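Local coordinates for protein pyridine synthase TbtD (Thermobispora bispora, PDB 5WA4) that probably forms the central pyridine ring of the thiopeptide antibiotic thiomuracin by a [4+2] aza-cycloaddition on a leader-bearing peptide, at residues L140-A154 with I318-L330. Residues are numbered along the deposited sequence; the frame is centred on the assembly and turned at random.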
ATOM      1  N   LEU E 140      10.604  22.883 -25.074  1.00 57.00           N
ATOM      2  CA  LEU E 140       9.183  23.233 -25.077  1.00 60.80           C
ATOM      3  C   LEU E 140       8.941  24.561 -25.780  1.00 59.75           C
ATOM      4  O   LEU E 140       8.114  24.652 -26.689  1.00 52.75           O
ATOM      5  CB  LEU E 140       8.655  23.295 -23.643  1.00 55.77           C
ATOM      6  CG  LEU E 140       7.224  22.824 -23.421  1.00 65.36           C
ATOM      7  CD1 LEU E 140       7.070  21.388 -23.906  1.00 70.52           C
ATOM      8  CD2 LEU E 140       6.885  22.925 -21.941  1.00 69.38           C
ATOM      9  N   ALA E 141       9.689  25.574 -25.346  1.00 56.95           N
ATOM     10  CA  ALA E 141       9.666  26.897 -25.946  1.00 56.82           C
ATOM     11  C   ALA E 141       9.880  26.845 -27.463  1.00 62.13           C
ATOM     12  O   ALA E 141       9.139  27.482 -28.213  1.00 64.69           O
ATOM     13  CB  ALA E 141      10.711  27.791 -25.290  1.00 54.63           C
ATOM     14  N   ASP E 142      10.882  26.093 -27.914  1.00 60.00           N
ATOM     15  CA  ASP E 142      11.119  25.940 -29.346  1.00 61.66           C
ATOM     16  C   ASP E 142       9.888  25.352 -30.001  1.00 64.01           C
ATOM     17  O   ASP E 142       9.428  25.831 -31.049  1.00 57.57           O
ATOM     18  CB  ASP E 142      12.327  25.040 -29.636  1.00 67.41           C
ATOM     19  CG  ASP E 142      13.672  25.760 -29.488  1.00 73.65           C
ATOM     20  OD1 ASP E 142      13.714  26.920 -29.004  1.00 71.72           O
ATOM     21  OD2 ASP E 142      14.700  25.125 -29.838  1.00 70.53           O
ATOM     22  N   PHE E 143       9.356  24.306 -29.375  1.00 60.22           N
ATOM     23  CA  PHE E 143       8.170  23.655 -29.913  1.00 60.52           C
ATOM     24  C   PHE E 143       6.991  24.627 -30.048  1.00 58.68           C
ATOM     25  O   PHE E 143       6.285  24.604 -31.047  1.00 58.90           O
ATOM     26  CB  PHE E 143       7.745  22.463 -29.048  1.00 55.14           C
ATOM     27  CG  PHE E 143       6.372  21.961 -29.374  1.00 57.97           C
ATOM     28  CD1 PHE E 143       6.173  21.122 -30.464  1.00 57.38           C
ATOM     29  CD2 PHE E 143       5.263  22.378 -28.623  1.00 57.43           C
ATOM     30  CE1 PHE E 143       4.899  20.674 -30.799  1.00 57.79           C
ATOM     31  CE2 PHE E 143       3.987  21.946 -28.944  1.00 54.34           C
ATOM     32  CZ  PHE E 143       3.799  21.085 -30.042  1.00 57.29           C
ATOM     33  N   TYR E 144       6.769  25.455 -29.037  1.00 53.34           N
ATOM     34  CA  TYR E 144       5.611  26.319 -29.041  1.00 58.71           C
ATOM     35  C   TYR E 144       5.765  27.319 -30.179  1.00 59.42           C
ATOM     36  O   TYR E 144       4.831  27.533 -30.964  1.00 57.61           O
ATOM     37  CB  TYR E 144       5.420  27.014 -27.676  1.00 54.40           C
ATOM     38  CG  TYR E 144       4.672  26.159 -26.662  1.00 52.72           C
ATOM     39  CD1 TYR E 144       3.540  25.465 -27.032  1.00 49.29           C
ATOM     40  CD2 TYR E 144       5.099  26.036 -25.339  1.00 52.48           C
ATOM     41  CE1 TYR E 144       2.844  24.687 -26.125  1.00 47.63           C
ATOM     42  CE2 TYR E 144       4.407  25.249 -24.426  1.00 46.42           C
ATOM     43  CZ  TYR E 144       3.273  24.575 -24.831  1.00 45.99           C
ATOM     44  OH  TYR E 144       2.542  23.769 -23.963  1.00 46.67           O
ATOM     45  N   ALA E 145       6.956  27.896 -30.284  1.00 58.76           N
ATOM     46  CA  ALA E 145       7.267  28.831 -31.358  1.00 58.63           C
ATOM     47  C   ALA E 145       7.088  28.193 -32.742  1.00 55.78           C
ATOM     48  O   ALA E 145       6.472  28.761 -33.634  1.00 58.61           O
ATOM     49  CB  ALA E 145       8.688  29.352 -31.197  1.00 55.60           C
ATOM     50  N   ASP E 146       7.628  27.002 -32.923  1.00 64.69           N
ATOM     51  CA  ASP E 146       7.596  26.397 -34.236  1.00 64.67           C
ATOM     52  C   ASP E 146       6.167  26.041 -34.652  1.00 62.11           C
ATOM     53  O   ASP E 146       5.880  25.947 -35.849  1.00 60.59           O
ATOM     54  CB  ASP E 146       8.502  25.160 -34.272  1.00 62.72           C
ATOM     55  CG  ASP E 146       9.953  25.499 -33.989  1.00 78.86           C
ATOM     56  OD1 ASP E 146      10.343  26.674 -34.183  1.00 82.06           O
ATOM     57  OD2 ASP E 146      10.710  24.594 -33.568  1.00 89.86           O
ATOM     58  N   THR E 147       5.275  25.864 -33.674  1.00 56.06           N
ATOM     59  CA  THR E 147       3.905  25.420 -33.951  1.00 55.90           C
ATOM     60  C   THR E 147       2.855  26.547 -33.946  1.00 59.54           C
ATOM     61  O   THR E 147       1.663  26.296 -34.177  1.00 58.98           O
ATOM     62  CB  THR E 147       3.440  24.337 -32.953  1.00 54.27           C
ATOM     63  OG1 THR E 147       3.789  24.720 -31.619  1.00 56.69           O
ATOM     64  CG2 THR E 147       4.080  23.009 -33.274  1.00 59.72           C
ATOM     65  N   THR E 148       3.288  27.779 -33.714  1.00 52.08           N
ATOM     66  CA  THR E 148       2.366  28.903 -33.735  1.00 54.65           C
ATOM     67  C   THR E 148       1.534  29.089 -35.035  1.00 65.05           C
ATOM     68  O   THR E 148       0.319  29.351 -34.962  1.00 64.05           O
ATOM     69  CB  THR E 148       3.113  30.169 -33.451  1.00 51.85           C
ATOM     70  OG1 THR E 148       3.514  30.153 -32.079  1.00 63.46           O
ATOM     71  CG2 THR E 148       2.233  31.352 -33.701  1.00 54.29           C
ATOM     72  N   PRO E 149       2.161  28.957 -36.227  1.00 64.42           N
ATOM     73  CA  PRO E 149       1.282  29.025 -37.405  1.00 59.19           C
ATOM     74  C   PRO E 149       0.318  27.848 -37.492  1.00 55.33           C
ATOM     75  O   PRO E 149      -0.646  27.911 -38.254  1.00 62.74           O
ATOM     76  CB  PRO E 149       2.265  29.009 -38.596  1.00 62.12           C
ATOM     77  CG  PRO E 149       3.555  28.511 -38.042  1.00 60.36           C
ATOM     78  CD  PRO E 149       3.584  28.955 -36.607  1.00 57.05           C
ATOM     79  N   SER E 150       0.573  26.786 -36.739  1.00 51.72           N
ATOM     80  CA  SER E 150      -0.374  25.680 -36.704  1.00 61.65           C
ATOM     81  C   SER E 150      -1.551  26.035 -35.798  1.00 63.73           C
ATOM     82  O   SER E 150      -2.646  25.453 -35.909  1.00 61.41           O
ATOM     83  CB  SER E 150       0.295  24.384 -36.231  1.00 56.09           C
ATOM     84  OG  SER E 150       0.841  23.680 -37.325  1.00 52.74           O
ATOM     85  N   VAL E 151      -1.316  26.991 -34.902  1.00 55.22           N
ATOM     86  CA  VAL E 151      -2.371  27.475 -34.042  1.00 53.54           C
ATOM     87  C   VAL E 151      -3.361  28.293 -34.868  1.00 60.45           C
ATOM     88  O   VAL E 151      -4.542  27.931 -34.947  1.00 58.19           O
ATOM     89  CB  VAL E 151      -1.825  28.299 -32.893  1.00 43.81           C
ATOM     90  CG1 VAL E 151      -2.949  28.877 -32.079  1.00 51.42           C
ATOM     91  CG2 VAL E 151      -0.973  27.418 -32.014  1.00 58.31           C
ATOM     92  N   TYR E 152      -2.871  29.368 -35.492  1.00 59.25           N
ATOM     93  CA  TYR E 152      -3.684  30.255 -36.327  1.00 53.75           C
ATOM     94  C   TYR E 152      -4.552  29.503 -37.342  1.00 57.93           C
ATOM     95  O   TYR E 152      -5.778  29.688 -37.403  1.00 54.00           O
ATOM     96  CB  TYR E 152      -2.796  31.235 -37.065  1.00 49.83           C
ATOM     97  CG  TYR E 152      -1.925  32.069 -36.168  1.00 59.51           C
ATOM     98  CD1 TYR E 152      -2.428  32.621 -35.007  1.00 60.01           C
ATOM     99  CD2 TYR E 152      -0.587  32.313 -36.488  1.00 64.11           C
ATOM    100  CE1 TYR E 152      -1.629  33.395 -34.177  1.00 62.18           C
ATOM    101  CE2 TYR E 152       0.220  33.095 -35.664  1.00 61.77           C
ATOM    102  CZ  TYR E 152      -0.311  33.626 -34.511  1.00 58.06           C
ATOM    103  OH  TYR E 152       0.454  34.399 -33.682  1.00 54.54           O
ATOM    104  N   HIS E 153      -3.899  28.650 -38.123  1.00 60.64           N
ATOM    105  CA  HIS E 153      -4.571  27.778 -39.081  1.00 60.27           C
ATOM    106  C   HIS E 153      -5.732  27.035 -38.425  1.00 62.52           C
ATOM    107  O   HIS E 153      -6.842  27.032 -38.951  1.00 73.10           O
ATOM    108  CB  HIS E 153      -3.570  26.788 -39.676  1.00 56.77           C
ATOM    109  CG  HIS E 153      -4.090  26.016 -40.849  1.00 56.19           C
ATOM    110  ND1 HIS E 153      -4.765  24.819 -40.713  1.00 59.81           N
ATOM    111  CD2 HIS E 153      -3.995  26.244 -42.180  1.00 55.29           C
ATOM    112  CE1 HIS E 153      -5.072  24.350 -41.910  1.00 51.91           C
ATOM    113  NE2 HIS E 153      -4.618  25.197 -42.818  1.00 50.77           N
ATOM    114  N   ALA E 154      -5.480  26.432 -37.267  1.00 62.43           N
ATOM    115  CA  ALA E 154      -6.517  25.707 -36.545  1.00 62.50           C
ATOM    116  C   ALA E 154      -7.623  26.641 -36.033  1.00 62.63           C
ATOM    117  O   ALA E 154      -8.811  26.306 -36.101  1.00 60.41           O
ATOM    118  CB  ALA E 154      -5.910  24.936 -35.398  1.00 61.17           C
ATOM    119  N   ILE E 318       3.996  13.072 -28.508  1.00 48.30           N
ATOM    120  CA  ILE E 318       2.554  12.978 -28.319  1.00 52.21           C
ATOM    121  C   ILE E 318       2.121  13.914 -27.176  1.00 53.67           C
ATOM    122  O   ILE E 318       1.035  14.484 -27.213  1.00 51.90           O
ATOM    123  CB  ILE E 318       2.080  11.528 -28.027  1.00 47.60           C
ATOM    124  CG1 ILE E 318       0.564  11.422 -28.179  1.00 54.41           C
ATOM    125  CG2 ILE E 318       2.416  11.113 -26.643  1.00 53.90           C
ATOM    126  CD1 ILE E 318       0.115  11.155 -29.624  1.00 62.98           C
ATOM    127  N   ASN E 319       2.972  14.114 -26.174  1.00 51.24           N
ATOM    128  CA  ASN E 319       2.590  15.019 -25.102  1.00 54.73           C
ATOM    129  C   ASN E 319       2.612  16.466 -25.541  1.00 51.32           C
ATOM    130  O   ASN E 319       1.797  17.276 -25.095  1.00 53.48           O
ATOM    131  CB  ASN E 319       3.478  14.825 -23.887  1.00 54.98           C
ATOM    132  CG  ASN E 319       2.800  14.001 -22.831  1.00 67.02           C
ATOM    133  OD1 ASN E 319       2.904  12.768 -22.824  1.00 61.53           O
ATOM    134  ND2 ASN E 319       2.050  14.669 -21.955  1.00 73.34           N
ATOM    135  N   CYS E 320       3.538  16.786 -26.428  1.00 46.57           N
ATOM    136  CA  CYS E 320       3.590  18.115 -26.992  1.00 50.27           C
ATOM    137  C   CYS E 320       2.309  18.361 -27.831  1.00 53.55           C
ATOM    138  O   CYS E 320       1.763  19.463 -27.849  1.00 46.33           O
ATOM    139  CB  CYS E 320       4.876  18.280 -27.826  1.00 54.65           C
ATOM    140  SG  CYS E 320       6.378  18.690 -26.821  1.00 56.75           S
ATOM    141  N   THR E 321       1.821  17.328 -28.510  1.00 51.62           N
ATOM    142  CA  THR E 321       0.586  17.461 -29.253  1.00 48.25           C
ATOM    143  C   THR E 321      -0.567  17.832 -28.316  1.00 53.22           C
ATOM    144  O   THR E 321      -1.304  18.806 -28.572  1.00 48.62           O
ATOM    145  CB  THR E 321       0.231  16.183 -30.000  1.00 47.12           C
ATOM    146  OG1 THR E 321       1.190  15.962 -31.036  1.00 52.97           O
ATOM    147  CG2 THR E 321      -1.150  16.302 -30.617  1.00 46.25           C
ATOM    148  N   TYR E 322      -0.716  17.064 -27.236  1.00 47.79           N
ATOM    149  CA  TYR E 322      -1.763  17.350 -26.270  1.00 43.26           C
ATOM    150  C   TYR E 322      -1.611  18.786 -25.799  1.00 41.37           C
ATOM    151  O   TYR E 322      -2.600  19.480 -25.663  1.00 48.53           O
ATOM    152  CB  TYR E 322      -1.719  16.390 -25.080  1.00 41.76           C
ATOM    153  CG  TYR E 322      -1.975  14.930 -25.417  1.00 44.71           C
ATOM    154  CD1 TYR E 322      -2.668  14.564 -26.571  1.00 40.94           C
ATOM    155  CD2 TYR E 322      -1.528  13.919 -24.572  1.00 42.70           C
ATOM    156  CE1 TYR E 322      -2.899  13.229 -26.872  1.00 40.87           C
ATOM    157  CE2 TYR E 322      -1.760  12.591 -24.849  1.00 37.50           C
ATOM    158  CZ  TYR E 322      -2.441  12.240 -26.000  1.00 48.83           C
ATOM    159  OH  TYR E 322      -2.644  10.895 -26.287  1.00 44.71           O
ATOM    160  N   LEU E 323      -0.379  19.248 -25.591  1.00 41.62           N
ATOM    161  CA  LEU E 323      -0.155  20.598 -25.074  1.00 43.50           C
ATOM    162  C   LEU E 323      -0.566  21.674 -26.102  1.00 50.75           C
ATOM    163  O   LEU E 323      -0.975  22.794 -25.725  1.00 48.04           O
ATOM    164  CB  LEU E 323       1.309  20.785 -24.653  1.00 47.88           C
ATOM    165  CG  LEU E 323       1.856  20.247 -23.317  1.00 46.70           C
ATOM    166  CD1 LEU E 323       3.329  20.523 -23.235  1.00 44.65           C
ATOM    167  CD2 LEU E 323       1.186  20.887 -22.115  1.00 41.70           C
ATOM    168  N   HIS E 324      -0.473  21.315 -27.385  1.00 44.49           N
ATOM    169  CA  HIS E 324      -0.918  22.153 -28.496  1.00 41.69           C
ATOM    170  C   HIS E 324      -2.440  22.287 -28.448  1.00 48.55           C
ATOM    171  O   HIS E 324      -2.970  23.388 -28.438  1.00 48.95           O
ATOM    172  CB  HIS E 324      -0.471  21.528 -29.818  1.00 39.76           C
ATOM    173  CG  HIS E 324      -0.831  22.309 -31.055  1.00 53.67           C
ATOM    174  ND1 HIS E 324      -0.479  23.633 -31.241  1.00 53.93           N
ATOM    175  CD2 HIS E 324      -1.469  21.928 -32.193  1.00 40.62           C
ATOM    176  CE1 HIS E 324      -0.888  24.030 -32.435  1.00 48.72           C
ATOM    177  NE2 HIS E 324      -1.485  23.013 -33.036  1.00 42.50           N
ATOM    178  N   LEU E 325      -3.137  21.150 -28.414  1.00 47.83           N
ATOM    179  CA  LEU E 325      -4.592  21.124 -28.374  1.00 43.34           C
ATOM    180  C   LEU E 325      -5.123  21.970 -27.202  1.00 47.10           C
ATOM    181  O   LEU E 325      -6.093  22.697 -27.365  1.00 49.01           O
ATOM    182  CB  LEU E 325      -5.116  19.687 -28.273  1.00 33.30           C
ATOM    183  CG  LEU E 325      -4.585  18.704 -29.311  1.00 38.54           C
ATOM    184  CD1 LEU E 325      -5.098  17.292 -29.090  1.00 40.95           C
ATOM    185  CD2 LEU E 325      -4.868  19.162 -30.728  1.00 44.70           C
ATOM    186  N   THR E 326      -4.490  21.905 -26.035  1.00 47.03           N
ATOM    187  CA  THR E 326      -4.892  22.800 -24.950  1.00 47.65           C
ATOM    188  C   THR E 326      -4.694  24.265 -25.381  1.00 50.31           C
ATOM    189  O   THR E 326      -5.445  25.156 -24.971  1.00 53.28           O
ATOM    190  CB  THR E 326      -4.121  22.496 -23.619  1.00 41.28           C
ATOM    191  OG1 THR E 326      -4.760  21.412 -22.936  1.00 42.00           O
ATOM    192  CG2 THR E 326      -4.088  23.716 -22.677  1.00 25.96           C
ATOM    193  N   ARG E 327      -3.712  24.518 -26.236  1.00 50.48           N
ATOM    194  CA  ARG E 327      -3.469  25.888 -26.692  1.00 52.42           C
ATOM    195  C   ARG E 327      -4.546  26.308 -27.711  1.00 56.35           C
ATOM    196  O   ARG E 327      -4.793  27.499 -27.914  1.00 55.53           O
ATOM    197  CB  ARG E 327      -2.081  26.002 -27.309  1.00 47.05           C
ATOM    198  CG  ARG E 327      -1.463  27.362 -27.255  1.00 46.40           C
ATOM    199  CD  ARG E 327      -0.121  27.273 -27.942  1.00 44.57           C
ATOM    200  NE  ARG E 327       0.495  28.570 -28.172  1.00 47.85           N
ATOM    201  CZ  ARG E 327       1.398  28.786 -29.122  1.00 52.92           C
ATOM    202  NH1 ARG E 327       1.764  27.787 -29.918  1.00 52.26           N
ATOM    203  NH2 ARG E 327       1.928  29.993 -29.284  1.00 51.86           N
ATOM    204  N   LEU E 328      -5.172  25.317 -28.349  1.00 50.98           N
ATOM    205  CA  LEU E 328      -6.250  25.559 -29.308  1.00 52.13           C
ATOM    206  C   LEU E 328      -7.601  25.810 -28.620  1.00 58.55           C
ATOM    207  O   LEU E 328      -8.543  26.283 -29.254  1.00 62.85           O
ATOM    208  CB  LEU E 328      -6.397  24.383 -30.280  1.00 45.43           C
ATOM    209  CG  LEU E 328      -5.207  23.992 -31.161  1.00 44.16           C
ATOM    210  CD1 LEU E 328      -5.597  22.891 -32.137  1.00 40.94           C
ATOM    211  CD2 LEU E 328      -4.653  25.187 -31.905  1.00 44.16           C
ATOM    212  N   GLY E 329      -7.701  25.477 -27.336  1.00 50.33           N
ATOM    213  CA  GLY E 329      -8.934  25.657 -26.602  1.00 41.02           C
ATOM    214  C   GLY E 329      -9.570  24.365 -26.113  1.00 47.17           C
ATOM    215  O   GLY E 329     -10.496  24.406 -25.301  1.00 60.57           O
ATOM    216  N   LEU E 330      -9.092  23.223 -26.600  1.00 49.03           N
ATOM    217  CA  LEU E 330      -9.625  21.906 -26.215  1.00 45.95           C
ATOM    218  C   LEU E 330      -9.624  21.713 -24.708  1.00 44.71           C
ATOM    219  O   LEU E 330      -8.659  22.052 -24.026  1.00 51.42           O
ATOM    220  CB  LEU E 330      -8.823  20.775 -26.866  1.00 40.40           C
ATOM    221  CG  LEU E 330      -9.635  19.523 -27.180  1.00 48.09           C
ATOM    222  CD1 LEU E 330     -10.599  19.826 -28.329  1.00 50.11           C
ATOM    223  CD2 LEU E 330      -8.748  18.348 -27.552  1.00 45.33           C
TER
HETATM  224  O   HOH W   1      -0.311  24.678 -23.667  1.00 39.87           O
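Arg327 makes the direct hydrogen bonds between helix 140-154 and helix 318-328. Its side chain runs extended from CG to NE and enters a hole formed by Tyr144, Thr147, Thr148 and Val151. Arg327 NH2 donates to Thr148 OG1 at 3.2 Å, with the hydroxyl oxygen near the guanidinium plane and an N-H...O angle of 158°. Arg327 NH1 donates to Tyr144 O at 3.3 Å in a more bent bond, the oxygen tilted out of that plane. Tyr144 O also accepts from Thr147 N and Thr148 OG1, so three donors grip one carbonyl in the turn before the kink at Pro149. Val151 CG2 lies over a face of the guanidinium, 3.5 Å from Arg327 NH1.

The two helices cross at -45°, with their axes 10.3 Å apart. This is buried packing of helices 135-159 and 307-328 near the centre of a chain of the lantibiotic dehydratase C-terminal family. Trp249 of helix 244-265 stacks on His324, and Phe46 of strand 44-49 in the antiparallel sheet adds a cation-pi contact to Arg327. His324 is a second knob into a hole, seated among Phe143, Thr147, Ser150 and Val151. Its CG is anti to the backbone N (chi1 -178°), which carries the imidazole across to helix 140-154. Val151 CG2 meets the ring edge at CE1.

Cys320 CB sits over the centre of the Phe143 ring as a CH-pi contact, 3.8 Å from the centroid, and Cys320 SG makes a sulfur-aromatic contact over the same face at 4.2 Å. Leu140 CD1 touches Cys320 SG and Leu323 CD1. Farther along, Leu328 CD2 packs against Ala154 CB at 3.7 Å.

One water bridges Tyr144 OH and Leu323 O, donating to the carbonyl.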